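V-type ATP synthase alpha chain (Nanoarchaeum equitans Kin4-M, PDB 5BN3) belongs to the alpha/beta subunit family of V-type rotary complexes and holds ADP with a magnesium ion in a P-loop site. Local coordinates at residues Gly228-Asn233 with Val245-Cys250; Gln234-Trp239 with Val316-Ser321; Ile281-Thr286 with Ala302-Tyr307. One frame throughout, in Å; residues are numbered along the deposited sequence.

Contact 1 (Gly228-Asn233 with Val245-Cys250); sequences GKTVLN and VIYIGC. With MG (magnesium ion), chain K; ADP (adenosine-5'-diphosphate), chain C.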
loop_
_atom_site.group_PDB
_atom_site.type_symbol
_atom_site.label_atom_id
_atom_site.label_comp_id
_atom_site.label_asym_id
_atom_site.label_seq_id
_atom_site.Cartn_x
_atom_site.Cartn_y
_atom_site.Cartn_z
ATOM N N GLY A 228 -15.943 -22.427 1.661
ATOM C CA GLY A 228 -16.205 -23.859 1.647
ATOM C C GLY A 228 -15.024 -24.812 1.739
ATOM O O GLY A 228 -15.169 -25.988 1.406
ATOM N N LYS A 229 -13.873 -24.320 2.197
ATOM C CA LYS A 229 -12.665 -25.143 2.325
ATOM C C LYS A 229 -12.878 -26.365 3.209
ATOM O O LYS A 229 -12.519 -27.485 2.840
ATOM C CB LYS A 229 -11.529 -24.335 2.957
ATOM C CG LYS A 229 -10.942 -23.221 2.132
ATOM C CD LYS A 229 -9.905 -22.501 2.976
ATOM C CE LYS A 229 -10.337 -21.093 3.324
ATOM N NZ LYS A 229 -11.674 -20.966 3.953
ATOM N N THR A 230 -13.440 -26.133 4.391
ATOM C CA THR A 230 -13.601 -27.186 5.393
ATOM C C THR A 230 -14.554 -28.287 4.929
ATOM O O THR A 230 -14.260 -29.473 5.078
ATOM C CB THR A 230 -14.080 -26.603 6.739
ATOM O OG1 THR A 230 -13.061 -25.746 7.277
ATOM C CG2 THR A 230 -14.378 -27.715 7.729
ATOM N N VAL A 231 -15.691 -27.893 4.362
ATOM C CA VAL A 231 -16.645 -28.858 3.830
ATOM C C VAL A 231 -16.026 -29.650 2.682
ATOM O O VAL A 231 -16.186 -30.870 2.604
ATOM C CB VAL A 231 -17.947 -28.167 3.365
ATOM C CG1 VAL A 231 -18.821 -29.136 2.592
ATOM C CG2 VAL A 231 -18.704 -27.617 4.560
ATOM N N LEU A 232 -15.302 -28.960 1.806
ATOM C CA LEU A 232 -14.665 -29.620 0.669
ATOM C C LEU A 232 -13.654 -30.661 1.125
ATOM O O LEU A 232 -13.628 -31.772 0.604
ATOM C CB LEU A 232 -13.988 -28.601 -0.252
ATOM C CG LEU A 232 -13.387 -29.217 -1.519
ATOM C CD1 LEU A 232 -14.474 -29.893 -2.328
ATOM C CD2 LEU A 232 -12.671 -28.179 -2.366
ATOM N N ASN A 233 -12.827 -30.305 2.103
ATOM C CA ASN A 233 -11.848 -31.247 2.639
ATOM C C ASN A 233 -12.504 -32.421 3.364
ATOM O O ASN A 233 -12.029 -33.555 3.272
ATOM C CB ASN A 233 -10.851 -30.532 3.556
ATOM C CG ASN A 233 -9.640 -30.010 2.804
ATOM O OD1 ASN A 233 -8.649 -30.723 2.628
ATOM N ND2 ASN A 233 -9.710 -28.761 2.359
ATOM N N VAL A 245 -7.222 -42.253 5.611
ATOM C CA VAL A 245 -7.468 -40.815 5.566
ATOM C C VAL A 245 -6.992 -40.167 6.861
ATOM O O VAL A 245 -7.364 -40.598 7.955
ATOM C CB VAL A 245 -8.965 -40.505 5.367
ATOM C CG1 VAL A 245 -9.222 -39.010 5.479
ATOM C CG2 VAL A 245 -9.438 -41.017 4.026
ATOM N N ILE A 246 -6.158 -39.141 6.738
ATOM C CA ILE A 246 -5.716 -38.382 7.901
ATOM C C ILE A 246 -6.196 -36.941 7.796
ATOM O O ILE A 246 -5.795 -36.211 6.887
ATOM C CB ILE A 246 -4.189 -38.409 8.032
ATOM C CG1 ILE A 246 -3.721 -39.851 8.226
ATOM C CG2 ILE A 246 -3.730 -37.542 9.194
ATOM C CD1 ILE A 246 -2.263 -40.048 7.961
ATOM N N TYR A 247 -7.063 -36.535 8.719
ATOM C CA TYR A 247 -7.563 -35.166 8.730
ATOM C C TYR A 247 -6.863 -34.359 9.816
ATOM O O TYR A 247 -6.995 -34.657 11.005
ATOM C CB TYR A 247 -9.080 -35.136 8.948
ATOM C CG TYR A 247 -9.710 -33.820 8.552
ATOM C CD1 TYR A 247 -9.736 -32.747 9.428
ATOM C CD2 TYR A 247 -10.276 -33.653 7.296
ATOM C CE1 TYR A 247 -10.306 -31.543 9.066
ATOM C CE2 TYR A 247 -10.850 -32.454 6.926
ATOM C CZ TYR A 247 -10.861 -31.403 7.814
ATOM O OH TYR A 247 -11.431 -30.206 7.447
ATOM N N ILE A 248 -6.117 -33.340 9.404
ATOM C CA ILE A 248 -5.443 -32.465 10.353
ATOM C C ILE A 248 -6.210 -31.160 10.530
ATOM O O ILE A 248 -6.257 -30.325 9.622
ATOM C CB ILE A 248 -4.003 -32.138 9.907
ATOM C CG1 ILE A 248 -3.268 -33.414 9.489
ATOM C CG2 ILE A 248 -3.251 -31.430 11.022
ATOM C CD1 ILE A 248 -1.838 -33.173 9.033
ATOM N N GLY A 249 -6.815 -30.991 11.700
ATOM C CA GLY A 249 -7.426 -29.726 12.056
ATOM C C GLY A 249 -6.371 -28.814 12.647
ATOM O O GLY A 249 -6.109 -28.852 13.851
ATOM N N CYS A 250 -5.758 -28.001 11.792
ATOM C CA CYS A 250 -4.674 -27.124 12.207
ATOM C C CYS A 250 -5.188 -25.714 12.478
ATOM O O CYS A 250 -5.380 -24.929 11.551
ATOM C CB CYS A 250 -3.582 -27.100 11.133
ATOM S SG CYS A 250 -2.137 -26.085 11.525
HETATM MG MG MG K . -13.219 -23.728 7.619
HETATM P PB ADP C . -14.653 -22.205 5.091
HETATM O O1B ADP C . -14.048 -21.890 3.749
HETATM O O2B ADP C . -14.091 -23.427 5.762
HETATM O O3B ADP C . -14.782 -21.000 5.987
HETATM P PA ADP C . -16.980 -23.897 5.196
HETATM O O1A ADP C . -16.336 -25.140 4.657
HETATM O O2A ADP C . -17.239 -23.770 6.675
HETATM O O3A ADP C . -16.167 -22.600 4.684
HETATM O "O5'" ADP C . -18.376 -23.697 4.420
HETATM C "C5'" ADP C . -19.116 -22.488 4.586
HETATM C "C4'" ADP C . -20.601 -22.748 4.364
HETATM O "O4'" ADP C . -20.831 -23.207 3.025
HETATM C "C3'" ADP C . -21.086 -23.823 5.320
HETATM O "O3'" ADP C . -22.220 -23.336 6.043
HETATM C "C2'" ADP C . -21.471 -24.989 4.435
HETATM O "O2'" ADP C . -22.701 -25.578 4.855
HETATM C "C1'" ADP C . -21.604 -24.407 3.038
HETATM N N9 ADP C . -21.077 -25.373 2.043
HETATM C C8 ADP C . -19.804 -25.457 1.616
HETATM N N7 ADP C . -19.662 -26.453 0.705
HETATM C C5 ADP C . -20.870 -27.024 0.535
HETATM C C6 ADP C . -21.422 -28.127 -0.283
HETATM N N6 ADP C . -20.634 -28.839 -1.130
HETATM N N1 ADP C . -22.743 -28.391 -0.156
HETATM C C2 ADP C . -23.535 -27.690 0.679
HETATM N N3 ADP C . -23.100 -26.679 1.450
HETATM C C4 ADP C . -21.799 -26.305 1.420
HETATM O O HOH W 1 -15.156 -24.101 8.259
HETATM O O HOH W 2 -13.306 -21.675 7.962
HETATM O O HOH W 3 -11.226 -23.536 7.097
HETATM O O HOH W 4 -12.492 -24.114 9.539
#

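Contact 2 (Gln234-Trp239 with Val316-Ser321); sequences QQIAKW and VVNADS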
loop_
_atom_site.group_PDB
_atom_site.type_symbol
_atom_site.label_atom_id
_atom_site.label_comp_id
_atom_site.label_asym_id
_atom_site.label_seq_id
_atom_site.Cartn_x
_atom_site.Cartn_y
_atom_site.Cartn_z
ATOM N N GLN A 234 -13.593 -32.146 4.080
ATOM C CA GLN A 234 -14.343 -33.195 4.767
ATOM C C GLN A 234 -15.016 -34.141 3.777
ATOM O O GLN A 234 -15.100 -35.343 4.023
ATOM C CB GLN A 234 -15.385 -32.588 5.717
ATOM C CG GLN A 234 -14.799 -31.996 6.995
ATOM C CD GLN A 234 -15.850 -31.359 7.887
ATOM O OE1 GLN A 234 -16.991 -31.145 7.472
ATOM N NE2 GLN A 234 -15.468 -31.051 9.122
ATOM N N GLN A 235 -15.500 -33.591 2.666
ATOM C CA GLN A 235 -16.077 -34.404 1.596
ATOM C C GLN A 235 -15.037 -35.341 1.002
ATOM O O GLN A 235 -15.323 -36.503 0.725
ATOM C CB GLN A 235 -16.653 -33.514 0.492
ATOM C CG GLN A 235 -17.978 -32.869 0.848
ATOM C CD GLN A 235 -19.043 -33.886 1.201
ATOM O OE1 GLN A 235 -19.359 -34.088 2.374
ATOM N NE2 GLN A 235 -19.609 -34.528 0.186
ATOM N N ILE A 236 -13.833 -34.821 0.794
ATOM C CA ILE A 236 -12.728 -35.646 0.326
ATOM C C ILE A 236 -12.405 -36.713 1.372
ATOM O O ILE A 236 -12.270 -37.883 1.041
ATOM C CB ILE A 236 -11.476 -34.795 0.024
ATOM C CG1 ILE A 236 -11.766 -33.814 -1.117
ATOM C CG2 ILE A 236 -10.299 -35.683 -0.333
ATOM C CD1 ILE A 236 -10.635 -32.846 -1.399
ATOM N N ALA A 237 -12.306 -36.309 2.634
ATOM C CA ALA A 237 -12.038 -37.254 3.716
ATOM C C ALA A 237 -13.104 -38.353 3.797
ATOM O O ALA A 237 -12.805 -39.487 4.174
ATOM C CB ALA A 237 -11.928 -36.519 5.037
ATOM N N LYS A 238 -14.340 -38.013 3.438
ATOM C CA LYS A 238 -15.448 -38.970 3.445
ATOM C C LYS A 238 -15.365 -40.000 2.329
ATOM O O LYS A 238 -15.366 -41.204 2.583
ATOM C CB LYS A 238 -16.788 -38.241 3.296
ATOM C CG LYS A 238 -17.389 -37.674 4.568
ATOM C CD LYS A 238 -18.796 -37.156 4.280
ATOM C CE LYS A 238 -19.222 -36.086 5.266
ATOM N NZ LYS A 238 -20.513 -35.462 4.861
ATOM N N TRP A 239 -15.311 -39.522 1.090
ATOM C CA TRP A 239 -15.538 -40.390 -0.066
ATOM C C TRP A 239 -14.313 -40.721 -0.916
ATOM O O TRP A 239 -14.435 -41.432 -1.912
ATOM C CB TRP A 239 -16.613 -39.785 -0.977
ATOM C CG TRP A 239 -17.878 -39.364 -0.276
ATOM C CD1 TRP A 239 -18.495 -38.147 -0.360
ATOM C CD2 TRP A 239 -18.684 -40.161 0.604
ATOM N NE1 TRP A 239 -19.630 -38.137 0.412
ATOM C CE2 TRP A 239 -19.770 -39.360 1.015
ATOM C CE3 TRP A 239 -18.594 -41.471 1.082
ATOM C CZ2 TRP A 239 -20.757 -39.830 1.885
ATOM C CZ3 TRP A 239 -19.570 -41.933 1.944
ATOM C CH2 TRP A 239 -20.636 -41.117 2.336
ATOM N N VAL A 316 -4.304 -40.312 2.117
ATOM C CA VAL A 316 -4.534 -38.895 1.862
ATOM C C VAL A 316 -4.475 -38.104 3.164
ATOM O O VAL A 316 -5.053 -38.507 4.174
ATOM C CB VAL A 316 -5.866 -38.631 1.111
ATOM C CG1 VAL A 316 -7.031 -39.256 1.845
ATOM C CG2 VAL A 316 -6.093 -37.137 0.925
ATOM N N VAL A 317 -3.744 -36.995 3.142
ATOM C CA VAL A 317 -3.717 -36.076 4.271
ATOM C C VAL A 317 -4.431 -34.786 3.897
ATOM O O VAL A 317 -4.089 -34.151 2.898
ATOM C CB VAL A 317 -2.274 -35.739 4.699
ATOM C CG1 VAL A 317 -2.268 -34.564 5.655
ATOM C CG2 VAL A 317 -1.624 -36.936 5.356
ATOM N N ASN A 318 -5.437 -34.419 4.686
ATOM C CA ASN A 318 -6.099 -33.126 4.538
ATOM C C ASN A 318 -5.637 -32.194 5.654
ATOM O O ASN A 318 -5.764 -32.525 6.834
ATOM C CB ASN A 318 -7.625 -33.276 4.589
ATOM C CG ASN A 318 -8.160 -34.237 3.541
ATOM O OD1 ASN A 318 -8.322 -35.430 3.799
ATOM N ND2 ASN A 318 -8.449 -33.715 2.353
ATOM N N ALA A 319 -5.100 -31.035 5.289
ATOM C CA ALA A 319 -4.625 -30.072 6.283
ATOM C C ALA A 319 -5.434 -28.777 6.237
ATOM O O ALA A 319 -5.374 -28.035 5.257
ATOM C CB ALA A 319 -3.147 -29.784 6.081
ATOM N N ASP A 320 -6.169 -28.510 7.314
ATOM C CA ASP A 320 -7.088 -27.378 7.393
ATOM C C ASP A 320 -6.867 -26.654 8.722
ATOM O O ASP A 320 -7.326 -27.127 9.758
ATOM C CB ASP A 320 -8.528 -27.909 7.310
ATOM C CG ASP A 320 -9.577 -26.811 7.381
ATOM O OD1 ASP A 320 -9.262 -25.644 7.067
ATOM O OD2 ASP A 320 -10.736 -27.122 7.738
ATOM N N SER A 321 -6.170 -25.519 8.715
ATOM C CA SER A 321 -5.659 -24.872 7.511
ATOM C C SER A 321 -4.170 -24.550 7.655
ATOM O O SER A 321 -3.695 -24.262 8.756
ATOM C CB SER A 321 -6.447 -23.585 7.252
ATOM O OG SER A 321 -5.668 -22.639 6.543
#

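Contact 3 (Ile281-Thr286 with Ala302-Tyr307); sequences ILIANT and ATIGEY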
loop_
_atom_site.group_PDB
_atom_site.type_symbol
_atom_site.label_atom_id
_atom_site.label_comp_id
_atom_site.label_asym_id
_atom_site.label_seq_id
_atom_site.Cartn_x
_atom_site.Cartn_y
_atom_site.Cartn_z
ATOM N N ILE A 281 -7.927 -41.166 10.758
ATOM C CA ILE A 281 -7.192 -40.672 11.920
ATOM C C ILE A 281 -7.378 -39.162 12.016
ATOM O O ILE A 281 -7.170 -38.442 11.037
ATOM C CB ILE A 281 -5.690 -40.986 11.816
ATOM C CG1 ILE A 281 -5.471 -42.490 11.634
ATOM C CG2 ILE A 281 -4.948 -40.488 13.049
ATOM C CD1 ILE A 281 -4.028 -42.871 11.400
ATOM N N LEU A 282 -7.771 -38.685 13.194
ATOM C CA LEU A 282 -8.014 -37.261 13.402
ATOM C C LEU A 282 -6.926 -36.636 14.264
ATOM O O LEU A 282 -6.619 -37.131 15.349
ATOM C CB LEU A 282 -9.379 -37.034 14.058
ATOM C CG LEU A 282 -10.637 -37.458 13.299
ATOM C CD1 LEU A 282 -11.887 -36.939 13.994
ATOM C CD2 LEU A 282 -10.585 -36.966 11.872
ATOM N N ILE A 283 -6.341 -35.548 13.772
ATOM C CA ILE A 283 -5.374 -34.777 14.546
ATOM C C ILE A 283 -5.899 -33.360 14.744
ATOM O O ILE A 283 -6.044 -32.598 13.785
ATOM C CB ILE A 283 -4.004 -34.751 13.856
ATOM C CG1 ILE A 283 -3.465 -36.177 13.747
ATOM C CG2 ILE A 283 -3.030 -33.881 14.631
ATOM C CD1 ILE A 283 -2.343 -36.327 12.774
ATOM N N ALA A 284 -6.187 -33.013 15.994
ATOM C CA ALA A 284 -6.850 -31.750 16.301
ATOM C C ALA A 284 -6.010 -30.836 17.179
ATOM O O ALA A 284 -5.747 -31.152 18.339
ATOM C CB ALA A 284 -8.191 -32.007 16.966
ATOM N N ASN A 285 -5.597 -29.704 16.622
ATOM C CA ASN A 285 -5.062 -28.617 17.426
ATOM C C ASN A 285 -5.841 -27.355 17.084
ATOM O O ASN A 285 -5.485 -26.622 16.162
ATOM C CB ASN A 285 -3.567 -28.417 17.185
ATOM C CG ASN A 285 -2.888 -27.689 18.330
ATOM O OD1 ASN A 285 -2.577 -28.286 19.360
ATOM N ND2 ASN A 285 -2.656 -26.392 18.155
ATOM N N THR A 286 -6.915 -27.122 17.833
ATOM C CA THR A 286 -7.861 -26.052 17.535
ATOM C C THR A 286 -7.248 -24.664 17.672
ATOM O O THR A 286 -6.147 -24.508 18.201
ATOM C CB THR A 286 -9.119 -26.154 18.414
ATOM O OG1 THR A 286 -8.758 -25.995 19.791
ATOM C CG2 THR A 286 -9.781 -27.505 18.225
ATOM N N ALA A 302 1.847 -35.777 8.721
ATOM C CA ALA A 302 2.657 -36.180 7.583
ATOM C C ALA A 302 3.413 -37.468 7.892
ATOM O O ALA A 302 3.488 -38.369 7.055
ATOM C CB ALA A 302 3.627 -35.074 7.211
ATOM N N THR A 303 3.982 -37.543 9.092
ATOM C CA THR A 303 4.741 -38.717 9.521
ATOM C C THR A 303 3.872 -39.971 9.579
ATOM O O THR A 303 4.278 -41.040 9.116
ATOM C CB THR A 303 5.391 -38.482 10.898
ATOM O OG1 THR A 303 6.311 -37.387 10.806
ATOM C CG2 THR A 303 6.141 -39.723 11.350
ATOM N N ILE A 304 2.680 -39.837 10.155
ATOM C CA ILE A 304 1.726 -40.939 10.210
ATOM C C ILE A 304 1.307 -41.343 8.794
ATOM O O ILE A 304 1.143 -42.529 8.501
ATOM C CB ILE A 304 0.490 -40.556 11.056
ATOM C CG1 ILE A 304 0.898 -40.335 12.517
ATOM C CG2 ILE A 304 -0.582 -41.625 10.961
ATOM C CD1 ILE A 304 -0.232 -39.832 13.406
ATOM N N GLY A 305 1.152 -40.355 7.915
ATOM C CA GLY A 305 0.831 -40.617 6.521
ATOM C C GLY A 305 1.905 -41.423 5.823
ATOM O O GLY A 305 1.605 -42.358 5.075
ATOM N N GLU A 306 3.160 -41.056 6.066
ATOM C CA GLU A 306 4.294 -41.776 5.502
ATOM C C GLU A 306 4.339 -43.202 6.035
ATOM O O GLU A 306 4.700 -44.127 5.311
ATOM C CB GLU A 306 5.603 -41.064 5.853
ATOM C CG GLU A 306 5.834 -39.745 5.138
ATOM C CD GLU A 306 7.116 -39.074 5.589
ATOM O OE1 GLU A 306 7.455 -39.189 6.788
ATOM O OE2 GLU A 306 7.789 -38.440 4.750
ATOM N N TYR A 307 3.981 -43.363 7.305
ATOM C CA TYR A 307 4.001 -44.668 7.965
ATOM C C TYR A 307 3.070 -45.666 7.287
ATOM O O TYR A 307 3.448 -46.809 7.032
ATOM C CB TYR A 307 3.640 -44.514 9.447
ATOM C CG TYR A 307 3.402 -45.817 10.179
ATOM C CD1 TYR A 307 4.437 -46.717 10.397
ATOM C CD2 TYR A 307 2.145 -46.137 10.672
ATOM C CE1 TYR A 307 4.221 -47.906 11.073
ATOM C CE2 TYR A 307 1.920 -47.322 11.348
ATOM C CZ TYR A 307 2.962 -48.200 11.545
ATOM O OH TYR A 307 2.740 -49.379 12.218
#

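Contact 1 (Gly228-Asn233 with Val245-Cys250)
Tyr247 reaches from strand 244-250 to the first turn of helix 229-239, where Asn233 meets its ring and Thr230 its hydroxyl. CG stands anti to the backbone N (chi1 -162°), which carries the ring out from the strand toward the helix. CE2 comes within 3.9 Å of Asn233 CB, an oblique approach, while the backbone carbon of Asn233 sits in the ring plane at the edge. Tyr247 OH ends 3.8 Å from Thr230 O and 3.9 Å from Thr230 CG2, and the two side chains cross at about a right angle. This is the loose half of the arrangement: the touches are van der Waals in length, only 115 Å² is buried, and the weak hydrogen bond of Tyr247 OH goes to Asp320 instead. Asn233 is fixed by its own helix. Its ND2 bonds Lys229 O at 3.1 Å, nearly straight at 167° and from above the carbonyl plane, while Asn233 N reaches the same oxygen from the opposite face; OD1 is bonded to Asn318. The same turn closes the Walker A P-loop, and its phosphate side is held far more tightly, by short polar bonds. The amides of Gly228 and Lys229 both donate to ADP O1B, and Lys229, bent at its last two torsions, brings NZ to 2.6 Å from that atom. Val231 N donates to ADP O1A at 2.8 Å. Thr230 is shared between the two regions: N donates to ADP O2B, OG1 binds the magnesium ion at 2.0 Å, and CG2 faces the tyrosine. Asp320 OD2 is hydrogen-bonded to Thr230 OG1, a second-shell contact consistent with steadying this ligand. Four waters complete the six ligands of the magnesium ion, and two of them donate to ADP O2A and ADP O3B.

Contact 2 (Gln234-Trp239 with Val316-Ser321)
Asn318 lays its side-chain amide against Ile236 and Ala237, joining the helix that follows the P-loop to strand 314-320 in the parallel core of the mixed sheet of this P-loop NTPase domain. The backbones come close here, with Ala237 CA and Asn318 CA 7.3 Å apart, and a small side chain on the helix leaves room for that approach. With Asn318 CG beside the backbone N and anti to the carbonyl carbon (chi1 -57°), the amide is directed at the helix, its two ends serving different neighbours. ND2 lies 3.8 Å from Ile236 CG2 and makes its hydrogen bond to Asn233 OD1, one turn earlier in the helix. OD1 rests 4.0 Å from Ala237 CB and is buried with no polar partner in the model. The bond at ND2 thus limits rotation of the amide, while its oxygen meets only carbon across this contact. Ile236 offers its short branch: CG2 stands anti to the backbone N, and the two side chains cross obliquely. Ala237 also packs on Val245 of the neighbouring strand, so the helix bears on two strands at once. Asp320 at the strand's end, beside the magnesium site, occupies a position consistent with the Walker B aspartate. A cis peptide links it to Ser321, whose OG caps Ser323 N at the start of the next helix. Gln235 and Lys238 make a pair on a part of the helix that does not meet the strand. Lys238 extends throughout its length, whereas Gln235 folds at chi2 (-58°), and Lys238 NZ donates to Gln235 OE1 at 3.1 Å, nearly in line with the carbonyl bond (160°).

Contact 3 (Ile281-Thr286 with Ala302-Tyr307)
Ile304 carries the helix side of this contact, meeting Ile281 and Ile283 with two different methyl groups. Its CB points at the strand but stays beyond touching distance of both isoleucines; it serves as the fork from which the branches reach out. CG2, anti to the backbone N, lies 3.7 Å from Ile281 CD1, and these two side chains pass at a slant. CG1 takes the position beside the backbone N (chi1 -65°) and meets neither isoleucine itself, but, with chi2 extended, it carries CD1 outward. That terminal methyl meets Ile283 CD1 at 4.1 Å, the two side chains reaching toward each other tip to tip. Both strand residues also extend along their ethyl branch, and that of Ile281, together with Ile304 CG2, spans the 9.1 Å between Ile304 CA and Ile281 CA. The contact is wholly apolar and buries 119 Å². Around it the same seam continues: Ile246 of the adjacent strand and Leu71 also pack on Ile304, Ile281 touches Phe308, and Ile283 touches Leu300. Alternate residues 281 and 283 thus face helix 293-309, while Leu282 turns to the other side of the sheet, against helix 254-263. Helix 293-309 links strand 280-285 to strand 314-320, parallel with strand 244-250 between them, the beta-alpha-beta crossover of a P-loop NTPase domain.

In the fold
All three contacts are buried and belong to the parallel core of the mixed sheet in the nucleotide-binding domain; none is a surface contact. Contacts 1 and 2 share helix 229-239 and lean on adjacent strands, 244-250 and 314-320, which pair through probable backbone hydrogen bonds such as Ile248 N to Asn318 O. Contact 3 lies on strand 280-285, the other neighbour of 244-250, and uses helix 293-309. Chemistry follows position: contact 1 adjoins ADP and the magnesium ion and is rich in polar groups, contact 2 mixes an asparagine amide with aliphatic carbon, and contact 3, centred about 12 Å from the centre of contact 1, is isoleucine alone.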